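Local coordinates for protein 28 kDa product (Pseudomonas syringae pv. phaseolicola, PDB 1UKF) that acts in infected plant cells as an autocleaving cysteine protease of the C58 family, an avirulence protein with a papain-like fold, at residues L2-N13 with F146-S155; V113-L122 with A133-F143. All coordinates share one frame; numbering follows the deposited sequence.

Interaction 1: L2-N13 with F146-S155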
loop_
_atom_site.group_PDB
_atom_site.type_symbol
_atom_site.label_atom_id
_atom_site.label_comp_id
_atom_site.label_asym_id
_atom_site.label_seq_id
_atom_site.Cartn_x
_atom_site.Cartn_y
_atom_site.Cartn_z
ATOM N N LEU A 2 -11.414 -0.967 12.716
ATOM C CA LEU A 2 -10.071 -0.852 12.162
ATOM C C LEU A 2 -9.013 -0.807 13.263
ATOM O O LEU A 2 -7.947 -1.407 13.131
ATOM C CB LEU A 2 -9.969 0.401 11.282
ATOM C CG LEU A 2 -8.643 0.646 10.551
ATOM C CD1 LEU A 2 -8.319 -0.539 9.650
ATOM C CD2 LEU A 2 -8.743 1.926 9.731
ATOM N N SER A 3 -9.311 -0.103 14.352
ATOM C CA SER A 3 -8.373 0.007 15.463
ATOM C C SER A 3 -8.095 -1.356 16.088
ATOM O O SER A 3 -7.047 -1.564 16.703
ATOM C CB SER A 3 -8.914 0.963 16.533
ATOM O OG SER A 3 -10.135 0.493 17.071
ATOM N N ASP A 4 -9.034 -2.285 15.930
ATOM C CA ASP A 4 -8.867 -3.626 16.479
ATOM C C ASP A 4 -7.739 -4.373 15.776
ATOM O O ASP A 4 -7.164 -5.305 16.339
ATOM C CB ASP A 4 -10.167 -4.425 16.356
ATOM C CG ASP A 4 -11.273 -3.881 17.238
ATOM O OD1 ASP A 4 -11.021 -3.663 18.442
ATOM O OD2 ASP A 4 -12.395 -3.680 16.730
ATOM N N PHE A 5 -7.422 -3.961 14.551
ATOM C CA PHE A 5 -6.353 -4.598 13.782
ATOM C C PHE A 5 -5.030 -3.847 13.889
ATOM O O PHE A 5 -4.005 -4.314 13.400
ATOM C CB PHE A 5 -6.739 -4.705 12.302
ATOM C CG PHE A 5 -7.930 -5.578 12.045
ATOM C CD1 PHE A 5 -9.168 -5.020 11.767
ATOM C CD2 PHE A 5 -7.812 -6.964 12.088
ATOM C CE1 PHE A 5 -10.279 -5.830 11.531
ATOM C CE2 PHE A 5 -8.913 -7.784 11.857
ATOM C CZ PHE A 5 -10.150 -7.215 11.578
ATOM N N SER A 6 -5.050 -2.689 14.537
ATOM C CA SER A 6 -3.842 -1.888 14.680
ATOM C C SER A 6 -2.774 -2.538 15.551
ATOM O O SER A 6 -3.063 -3.002 16.657
ATOM C CB SER A 6 -4.187 -0.518 15.268
ATOM O OG SER A 6 -3.010 0.236 15.493
ATOM N N VAL A 7 -1.542 -2.580 15.057
ATOM C CA VAL A 7 -0.441 -3.135 15.837
ATOM C C VAL A 7 0.612 -2.063 16.120
ATOM O O VAL A 7 1.386 -2.176 17.072
ATOM C CB VAL A 7 0.223 -4.356 15.144
ATOM C CG1 VAL A 7 -0.722 -5.540 15.178
ATOM C CG2 VAL A 7 0.612 -4.023 13.717
ATOM N N ALA A 8 0.639 -1.024 15.292
ATOM C CA ALA A 8 1.576 0.082 15.477
ATOM C C ALA A 8 1.040 1.318 14.765
ATOM O O ALA A 8 1.262 1.509 13.567
ATOM C CB ALA A 8 2.955 -0.287 14.938
ATOM N N SER A 9 0.325 2.150 15.512
ATOM C CA SER A 9 -0.256 3.371 14.976
ATOM C C SER A 9 0.821 4.433 14.785
ATOM O O SER A 9 1.617 4.694 15.691
ATOM C CB SER A 9 -1.332 3.892 15.928
ATOM O OG SER A 9 -1.898 5.094 15.443
ATOM N N ARG A 10 0.850 5.043 13.605
ATOM C CA ARG A 10 1.834 6.076 13.315
ATOM C C ARG A 10 1.538 6.741 11.979
ATOM O O ARG A 10 1.515 6.080 10.941
ATOM C CB ARG A 10 3.244 5.477 13.268
ATOM C CG ARG A 10 4.365 6.475 13.586
ATOM C CD ARG A 10 4.393 6.799 15.082
ATOM N NE ARG A 10 4.601 5.582 15.864
ATOM C CZ ARG A 10 5.787 5.020 16.074
ATOM N NH1 ARG A 10 6.886 5.571 15.576
ATOM N NH2 ARG A 10 5.871 3.886 16.755
ATOM N N ASP A 11 1.291 8.047 12.009
ATOM C CA ASP A 11 1.057 8.794 10.782
ATOM C C ASP A 11 2.439 9.268 10.350
ATOM O O ASP A 11 2.979 10.223 10.914
ATOM C CB ASP A 11 0.154 9.997 11.049
ATOM C CG ASP A 11 -0.066 10.850 9.810
ATOM O OD1 ASP A 11 0.612 10.622 8.783
ATOM O OD2 ASP A 11 -0.919 11.762 9.866
ATOM N N VAL A 12 3.017 8.592 9.364
ATOM C CA VAL A 12 4.352 8.941 8.893
ATOM C C VAL A 12 4.349 9.554 7.496
ATOM O O VAL A 12 5.407 9.713 6.884
ATOM C CB VAL A 12 5.274 7.690 8.896
ATOM C CG1 VAL A 12 5.422 7.166 10.316
ATOM C CG2 VAL A 12 4.703 6.597 7.993
ATOM N N ASN A 13 3.166 9.945 7.021
ATOM C CA ASN A 13 3.026 10.491 5.672
ATOM C C ASN A 13 2.781 11.995 5.566
ATOM O O ASN A 13 2.217 12.467 4.577
ATOM C CB ASN A 13 1.905 9.726 4.951
ATOM C CG ASN A 13 1.926 9.929 3.446
ATOM O OD1 ASN A 13 2.988 9.950 2.824
ATOM N ND2 ASN A 13 0.743 10.051 2.850
ATOM N N PHE A 146 0.326 -1.989 5.786
ATOM C CA PHE A 146 0.871 -0.701 6.193
ATOM C C PHE A 146 0.278 0.427 5.365
ATOM O O PHE A 146 0.318 0.396 4.130
ATOM C CB PHE A 146 2.401 -0.700 6.042
ATOM C CG PHE A 146 3.025 0.677 6.109
ATOM C CD1 PHE A 146 2.981 1.429 7.281
ATOM C CD2 PHE A 146 3.658 1.217 4.995
ATOM C CE1 PHE A 146 3.560 2.697 7.336
ATOM C CE2 PHE A 146 4.238 2.484 5.043
ATOM C CZ PHE A 146 4.188 3.221 6.217
ATOM N N ASP A 147 -0.292 1.411 6.050
ATOM C CA ASP A 147 -0.848 2.587 5.392
ATOM C C ASP A 147 -0.041 3.751 5.965
ATOM O O ASP A 147 -0.118 4.029 7.159
ATOM C CB ASP A 147 -2.321 2.773 5.749
ATOM C CG ASP A 147 -2.932 3.984 5.068
ATOM O OD1 ASP A 147 -2.190 4.946 4.781
ATOM O OD2 ASP A 147 -4.160 3.980 4.829
ATOM N N PRO A 148 0.749 4.438 5.126
ATOM C CA PRO A 148 1.564 5.568 5.586
ATOM C C PRO A 148 0.821 6.616 6.428
ATOM O O PRO A 148 1.428 7.263 7.282
ATOM C CB PRO A 148 2.105 6.151 4.285
ATOM C CG PRO A 148 2.234 4.940 3.400
ATOM C CD PRO A 148 0.952 4.186 3.686
ATOM N N ASN A 149 -0.477 6.793 6.188
ATOM C CA ASN A 149 -1.265 7.768 6.941
ATOM C C ASN A 149 -1.669 7.287 8.328
ATOM O O ASN A 149 -1.968 8.104 9.200
ATOM C CB ASN A 149 -2.577 8.116 6.221
ATOM C CG ASN A 149 -2.377 8.896 4.941
ATOM O OD1 ASN A 149 -1.469 9.717 4.823
ATOM N ND2 ASN A 149 -3.262 8.666 3.976
ATOM N N LEU A 150 -1.667 5.970 8.534
ATOM C CA LEU A 150 -2.144 5.386 9.785
ATOM C C LEU A 150 -1.196 4.512 10.591
ATOM O O LEU A 150 -1.218 4.548 11.824
ATOM C CB LEU A 150 -3.413 4.583 9.491
ATOM C CG LEU A 150 -4.547 5.363 8.818
ATOM C CD1 LEU A 150 -5.567 4.398 8.238
ATOM C CD2 LEU A 150 -5.194 6.300 9.829
ATOM N N GLY A 151 -0.386 3.713 9.910
ATOM C CA GLY A 151 0.529 2.830 10.609
ATOM C C GLY A 151 0.376 1.405 10.116
ATOM O O GLY A 151 -0.086 1.176 8.992
ATOM N N GLU A 152 0.754 0.442 10.955
ATOM C CA GLU A 152 0.672 -0.960 10.575
ATOM C C GLU A 152 -0.483 -1.685 11.251
ATOM O O GLU A 152 -0.780 -1.461 12.431
ATOM C CB GLU A 152 1.989 -1.683 10.892
ATOM C CG GLU A 152 2.061 -3.090 10.284
ATOM C CD GLU A 152 3.406 -3.772 10.473
ATOM O OE1 GLU A 152 4.450 -3.117 10.265
ATOM O OE2 GLU A 152 3.411 -4.977 10.812
ATOM N N PHE A 153 -1.129 -2.549 10.477
ATOM C CA PHE A 153 -2.254 -3.349 10.940
ATOM C C PHE A 153 -1.935 -4.804 10.645
ATOM O O PHE A 153 -1.156 -5.107 9.738
ATOM C CB PHE A 153 -3.537 -2.958 10.201
ATOM C CG PHE A 153 -3.905 -1.512 10.347
ATOM C CD1 PHE A 153 -3.289 -0.538 9.567
ATOM C CD2 PHE A 153 -4.845 -1.120 11.292
ATOM C CE1 PHE A 153 -3.603 0.811 9.728
ATOM C CE2 PHE A 153 -5.168 0.222 11.463
ATOM C CZ PHE A 153 -4.545 1.192 10.679
ATOM N N GLN A 154 -2.539 -5.701 11.410
ATOM C CA GLN A 154 -2.325 -7.125 11.213
ATOM C C GLN A 154 -3.597 -7.898 11.494
ATOM O O GLN A 154 -4.407 -7.507 12.341
ATOM C CB GLN A 154 -1.202 -7.631 12.122
ATOM C CG GLN A 154 0.192 -7.242 11.650
ATOM C CD GLN A 154 1.281 -7.747 12.573
ATOM O OE1 GLN A 154 1.104 -8.755 13.260
ATOM N NE2 GLN A 154 2.422 -7.063 12.580
ATOM N N SER A 155 -3.772 -8.992 10.762
ATOM C CA SER A 155 -4.933 -9.853 10.925
ATOM C C SER A 155 -4.555 -11.236 10.438
ATOM O O SER A 155 -3.497 -11.433 9.847
ATOM C CB SER A 155 -6.109 -9.349 10.082
ATOM O OG SER A 155 -5.909 -9.610 8.699
HETATM O O HOH W 1 -2.076 1.107 13.180
HETATM O O HOH W 2 -3.187 5.592 13.247
HETATM O O HOH W 3 -0.561 11.796 6.593
#

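Interaction 2: V113-L122 with A133-F143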
loop_
_atom_site.group_PDB
_atom_site.type_symbol
_atom_site.label_atom_id
_atom_site.label_comp_id
_atom_site.label_asym_id
_atom_site.label_seq_id
_atom_site.Cartn_x
_atom_site.Cartn_y
_atom_site.Cartn_z
ATOM N N VAL A 113 -4.750 -10.462 -2.066
ATOM C CA VAL A 113 -3.572 -10.147 -1.267
ATOM C C VAL A 113 -3.307 -10.971 -0.019
ATOM O O VAL A 113 -2.162 -11.062 0.428
ATOM C CB VAL A 113 -3.576 -8.643 -0.873
ATOM C CG1 VAL A 113 -3.791 -7.789 -2.116
ATOM C CG2 VAL A 113 -4.656 -8.359 0.165
ATOM N N ALA A 114 -4.351 -11.566 0.547
ATOM C CA ALA A 114 -4.190 -12.370 1.750
ATOM C C ALA A 114 -3.931 -13.839 1.430
ATOM O O ALA A 114 -4.696 -14.718 1.828
ATOM C CB ALA A 114 -5.420 -12.233 2.638
ATOM N N GLN A 115 -2.854 -14.096 0.695
ATOM C CA GLN A 115 -2.451 -15.455 0.344
ATOM C C GLN A 115 -1.000 -15.549 0.802
ATOM O O GLN A 115 -0.199 -14.648 0.546
ATOM C CB GLN A 115 -2.547 -15.688 -1.169
ATOM C CG GLN A 115 -3.926 -15.412 -1.764
ATOM C CD GLN A 115 -4.982 -16.429 -1.362
ATOM O OE1 GLN A 115 -6.172 -16.234 -1.618
ATOM N NE2 GLN A 115 -4.555 -17.524 -0.744
ATOM N N SER A 116 -0.663 -16.633 1.488
ATOM C CA SER A 116 0.683 -16.805 2.007
ATOM C C SER A 116 1.785 -16.534 0.988
ATOM O O SER A 116 1.735 -17.013 -0.147
ATOM C CB SER A 116 0.842 -18.215 2.580
ATOM O OG SER A 116 2.074 -18.336 3.261
ATOM N N GLY A 117 2.772 -15.745 1.407
ATOM C CA GLY A 117 3.898 -15.421 0.554
ATOM C C GLY A 117 3.736 -14.224 -0.364
ATOM O O GLY A 117 4.721 -13.729 -0.907
ATOM N N ARG A 118 2.510 -13.746 -0.542
ATOM C CA ARG A 118 2.285 -12.609 -1.430
ATOM C C ARG A 118 2.571 -11.247 -0.821
ATOM O O ARG A 118 2.306 -10.997 0.357
ATOM C CB ARG A 118 0.850 -12.620 -1.964
ATOM C CG ARG A 118 0.515 -13.825 -2.828
ATOM C CD ARG A 118 -0.807 -13.635 -3.561
ATOM N NE ARG A 118 -1.163 -14.811 -4.353
ATOM C CZ ARG A 118 -2.249 -14.905 -5.112
ATOM N NH1 ARG A 118 -3.098 -13.892 -5.194
ATOM N NH2 ARG A 118 -2.489 -16.020 -5.792
ATOM N N LYS A 119 3.124 -10.371 -1.652
ATOM C CA LYS A 119 3.438 -9.003 -1.264
ATOM C C LYS A 119 2.815 -8.092 -2.304
ATOM O O LYS A 119 2.810 -8.416 -3.491
ATOM C CB LYS A 119 4.950 -8.776 -1.227
ATOM C CG LYS A 119 5.637 -9.402 -0.030
ATOM C CD LYS A 119 7.067 -8.906 0.104
ATOM C CE LYS A 119 7.731 -9.458 1.359
ATOM N NZ LYS A 119 7.912 -10.929 1.282
ATOM N N HIS A 120 2.285 -6.957 -1.864
ATOM C CA HIS A 120 1.663 -6.020 -2.792
ATOM C C HIS A 120 1.873 -4.571 -2.431
ATOM O O HIS A 120 1.970 -4.208 -1.259
ATOM C CB HIS A 120 0.136 -6.182 -2.835
ATOM C CG HIS A 120 -0.342 -7.468 -3.424
ATOM N ND1 HIS A 120 -0.823 -7.573 -4.711
ATOM C CD2 HIS A 120 -0.454 -8.700 -2.878
ATOM C CE1 HIS A 120 -1.213 -8.817 -4.930
ATOM N NE2 HIS A 120 -0.998 -9.520 -3.834
ATOM N N LEU A 121 1.934 -3.752 -3.470
ATOM C CA LEU A 121 1.946 -2.309 -3.312
ATOM C C LEU A 121 0.515 -2.095 -3.811
ATOM O O LEU A 121 0.128 -2.661 -4.839
ATOM C CB LEU A 121 2.928 -1.615 -4.260
ATOM C CG LEU A 121 2.820 -0.083 -4.240
ATOM C CD1 LEU A 121 3.244 0.464 -2.883
ATOM C CD2 LEU A 121 3.698 0.493 -5.339
ATOM N N LEU A 122 -0.289 -1.332 -3.082
ATOM C CA LEU A 122 -1.664 -1.089 -3.494
ATOM C C LEU A 122 -1.894 0.402 -3.639
ATOM O O LEU A 122 -1.339 1.198 -2.886
ATOM C CB LEU A 122 -2.650 -1.636 -2.459
ATOM C CG LEU A 122 -2.567 -3.110 -2.057
ATOM C CD1 LEU A 122 -3.551 -3.383 -0.934
ATOM C CD2 LEU A 122 -2.864 -3.999 -3.253
ATOM N N ALA A 133 -0.937 5.388 -1.864
ATOM C CA ALA A 133 -0.325 4.074 -1.853
ATOM C C ALA A 133 -0.165 3.477 -0.466
ATOM O O ALA A 133 0.162 4.178 0.492
ATOM C CB ALA A 133 1.029 4.149 -2.536
ATOM N N ILE A 134 -0.420 2.177 -0.374
ATOM C CA ILE A 134 -0.261 1.424 0.861
ATOM C C ILE A 134 0.405 0.112 0.455
ATOM O O ILE A 134 0.609 -0.148 -0.733
ATOM C CB ILE A 134 -1.619 1.148 1.566
ATOM C CG1 ILE A 134 -2.535 0.296 0.682
ATOM C CG2 ILE A 134 -2.285 2.473 1.919
ATOM C CD1 ILE A 134 -3.852 -0.080 1.341
ATOM N N ALA A 135 0.764 -0.717 1.426
ATOM C CA ALA A 135 1.415 -1.980 1.104
ATOM C C ALA A 135 0.975 -3.080 2.046
ATOM O O ALA A 135 0.448 -2.825 3.126
ATOM C CB ALA A 135 2.938 -1.818 1.165
ATOM N N CYS A 136 1.187 -4.318 1.632
ATOM C CA CYS A 136 0.832 -5.443 2.477
ATOM C C CYS A 136 1.700 -6.647 2.154
ATOM O O CYS A 136 2.250 -6.764 1.057
ATOM C CB CYS A 136 -0.660 -5.791 2.345
ATOM S SG CYS A 136 -1.235 -6.231 0.693
ATOM N N SER A 137 1.839 -7.523 3.140
ATOM C CA SER A 137 2.641 -8.726 3.006
ATOM C C SER A 137 1.989 -9.813 3.834
ATOM O O SER A 137 1.612 -9.588 4.985
ATOM C CB SER A 137 4.059 -8.469 3.509
ATOM O OG SER A 137 4.841 -9.651 3.459
ATOM N N CYS A 138 1.850 -10.989 3.240
ATOM C CA CYS A 138 1.237 -12.106 3.930
ATOM C C CYS A 138 2.311 -13.142 4.219
ATOM O O CYS A 138 2.878 -13.736 3.299
ATOM C CB CYS A 138 0.125 -12.703 3.066
ATOM S SG CYS A 138 -0.992 -13.811 3.942
ATOM N N GLU A 139 2.603 -13.313 5.506
ATOM C CA GLU A 139 3.605 -14.262 5.984
ATOM C C GLU A 139 2.884 -15.428 6.655
ATOM O O GLU A 139 2.520 -15.344 7.826
ATOM C CB GLU A 139 4.532 -13.582 7.000
ATOM C CG GLU A 139 5.491 -12.557 6.411
ATOM C CD GLU A 139 6.268 -11.799 7.479
ATOM O OE1 GLU A 139 6.751 -12.435 8.439
ATOM O OE2 GLU A 139 6.408 -10.564 7.351
ATOM N N GLY A 140 2.676 -16.512 5.915
ATOM C CA GLY A 140 1.980 -17.654 6.480
ATOM C C GLY A 140 0.549 -17.280 6.817
ATOM O O GLY A 140 -0.200 -16.845 5.946
ATOM N N SER A 141 0.166 -17.435 8.082
ATOM C CA SER A 141 -1.188 -17.096 8.511
ATOM C C SER A 141 -1.323 -15.617 8.873
ATOM O O SER A 141 -2.431 -15.111 9.040
ATOM C CB SER A 141 -1.585 -17.948 9.719
ATOM O OG SER A 141 -2.870 -17.583 10.195
ATOM N N GLN A 142 -0.190 -14.931 8.975
ATOM C CA GLN A 142 -0.158 -13.518 9.350
ATOM C C GLN A 142 -0.210 -12.525 8.183
ATOM O O GLN A 142 0.702 -12.474 7.358
ATOM C CB GLN A 142 1.097 -13.257 10.188
ATOM C CG GLN A 142 1.331 -11.804 10.577
ATOM C CD GLN A 142 2.626 -11.620 11.345
ATOM O OE1 GLN A 142 3.677 -12.121 10.940
ATOM N NE2 GLN A 142 2.560 -10.895 12.455
ATOM N N PHE A 143 -1.278 -11.735 8.130
ATOM C CA PHE A 143 -1.436 -10.724 7.089
ATOM C C PHE A 143 -1.075 -9.359 7.675
ATOM O O PHE A 143 -1.672 -8.924 8.660
ATOM C CB PHE A 143 -2.876 -10.696 6.572
ATOM C CG PHE A 143 -3.124 -9.631 5.539
ATOM C CD1 PHE A 143 -2.500 -9.689 4.297
ATOM C CD2 PHE A 143 -3.959 -8.553 5.820
ATOM C CE1 PHE A 143 -2.703 -8.686 3.348
ATOM C CE2 PHE A 143 -4.168 -7.547 4.876
ATOM C CZ PHE A 143 -3.538 -7.614 3.638
HETATM O O HOH W 4 5.118 -12.162 2.188
#

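Interaction 1: L2-N13 with F146-S155
Val7 and Ala8 both face Glu152, whose carbonyl takes two backbone N-H groups from the same face of its plane: Val7 N at 3.0 Å and Ala8 N at 3.2 Å. This classic beta bulge shifts the antiparallel register by one and turns Val7 over the neighbouring strand. With CG1 anti to the carbonyl carbon (chi1 -70°), Val7 CG2 falls between the backbone N and that carbon and sits against Glu152 CG at 3.8 Å, while CG1 meets Gln154 CB. The valine thus crosses the Gln154 chain roughly at a right angle, beside the bond from Gln154 NE2 to Glu152 OE2; that carboxylate oxygen also pairs with Arg37, and Gln154 OE1 with Gln142.

The Phe153 ring fills the hollow on the other face of the sheet. Leu2 crosses it, bringing CG to 3.6 Å from Phe153 CE2, and the backbone from Phe5 to Ser6 bounds it obliquely. Phe5 lies farther along, the edge of its ring toward Gln154 O and its CD2 3.6 Å from Ser155 CB.

Gly151 lets the strands close up where Ser9 passes; Gly151 CA is 3.3 Å from Ala8 O. Beyond it, Val12 CG2 presses on the edge of the Phe146 ring, and Asn13 CB lies alongside Pro148 CB. Asn13 ND2 donates to Asn149 OD1 (3.0 Å, 165° at the hydrogen), with that oxygen in the Asn13 amide plane but the donor above the Asn149 carbonyl plane. Asn13 OD1 takes the backbone N-H of Ile17, just before the catalytic Cys18.

Asp147, the catalytic aspartate, accepts from His132 NE2 and from Asn149 N in an Asx turn. The N-terminal arm thus forms an edge strand of the papain-like sheet and ends beside the Cys-His-Asp triad.

Interaction 2: V113-L122 with A133-F143
Strands 119-122 and 133-139 run antiparallel, their axes 4.6 Å apart at closest approach and 168° between directions, with paired backbone bonds at His120-Cys136 and Leu122-Ile134. Leu122 N to Ile134 O is short and nearly straight (2.8 Å, 178° at the hydrogen).

On the face holding His120, Leu122, Ile134 and Cys136, the thiol sulfur is the bump. Chi1 of 59° sets Cys136 SG between its own backbone N and carbonyl carbon, where it meets Val113 CB at 3.7 Å and His120 CB at 3.8 Å. Val113 spreads its two branches: CG1 stands over the centre of the imidazole of His120, and CG2 reaches Phe143 CZ (3.7 Å). Ala114 CB covers a face of that phenyl ring. The Leu122 and Ile134 side chains cross at a slant, CB of Leu122 against CG1 of Ile134; the isoleucine also touches the catalytic Asp147 and His132.

On the opposite face, with Leu121 and Ala135, Lys119 runs along Ser137, Lys119 CE 3.6 Å from Ser137 OG, and the bend at its last torsion sets NZ toward a water shared with Ser137 OG and Cys138 O.

At the end of the ladder the type II turn from Gln115 to Arg118 folds against Cys138, whose carbonyl accepts from Gly117 N (2.8 Å). The arrangement is a beta hairpin at the centre of the papain-like sheet, with the end of helix 102-113 packed on one face.

How the interactions relate
Both contacts belong to one antiparallel sheet and share strand 142-147: interaction 2 lies in the buried middle of the sheet, interaction 1 where the edge strand 6-9 is added. They meet through Phe146 N and Ala135 O, 2.8 Å apart and probably hydrogen-bonded, and through the amides of Gln154 and Gln142. The regular ladder of 119-122 with 134-137 is more buried, covered on one face by apolar groups and sulfur and on the other by helix 18-27; 2-13 with 146-155 is bulged and partly buried, with several bridging waters and Asx turns beside its apolar patches. Interaction 1 contributes Asp147 itself to the active site, while Ile134 of interaction 2 lies against Asp147 and His132.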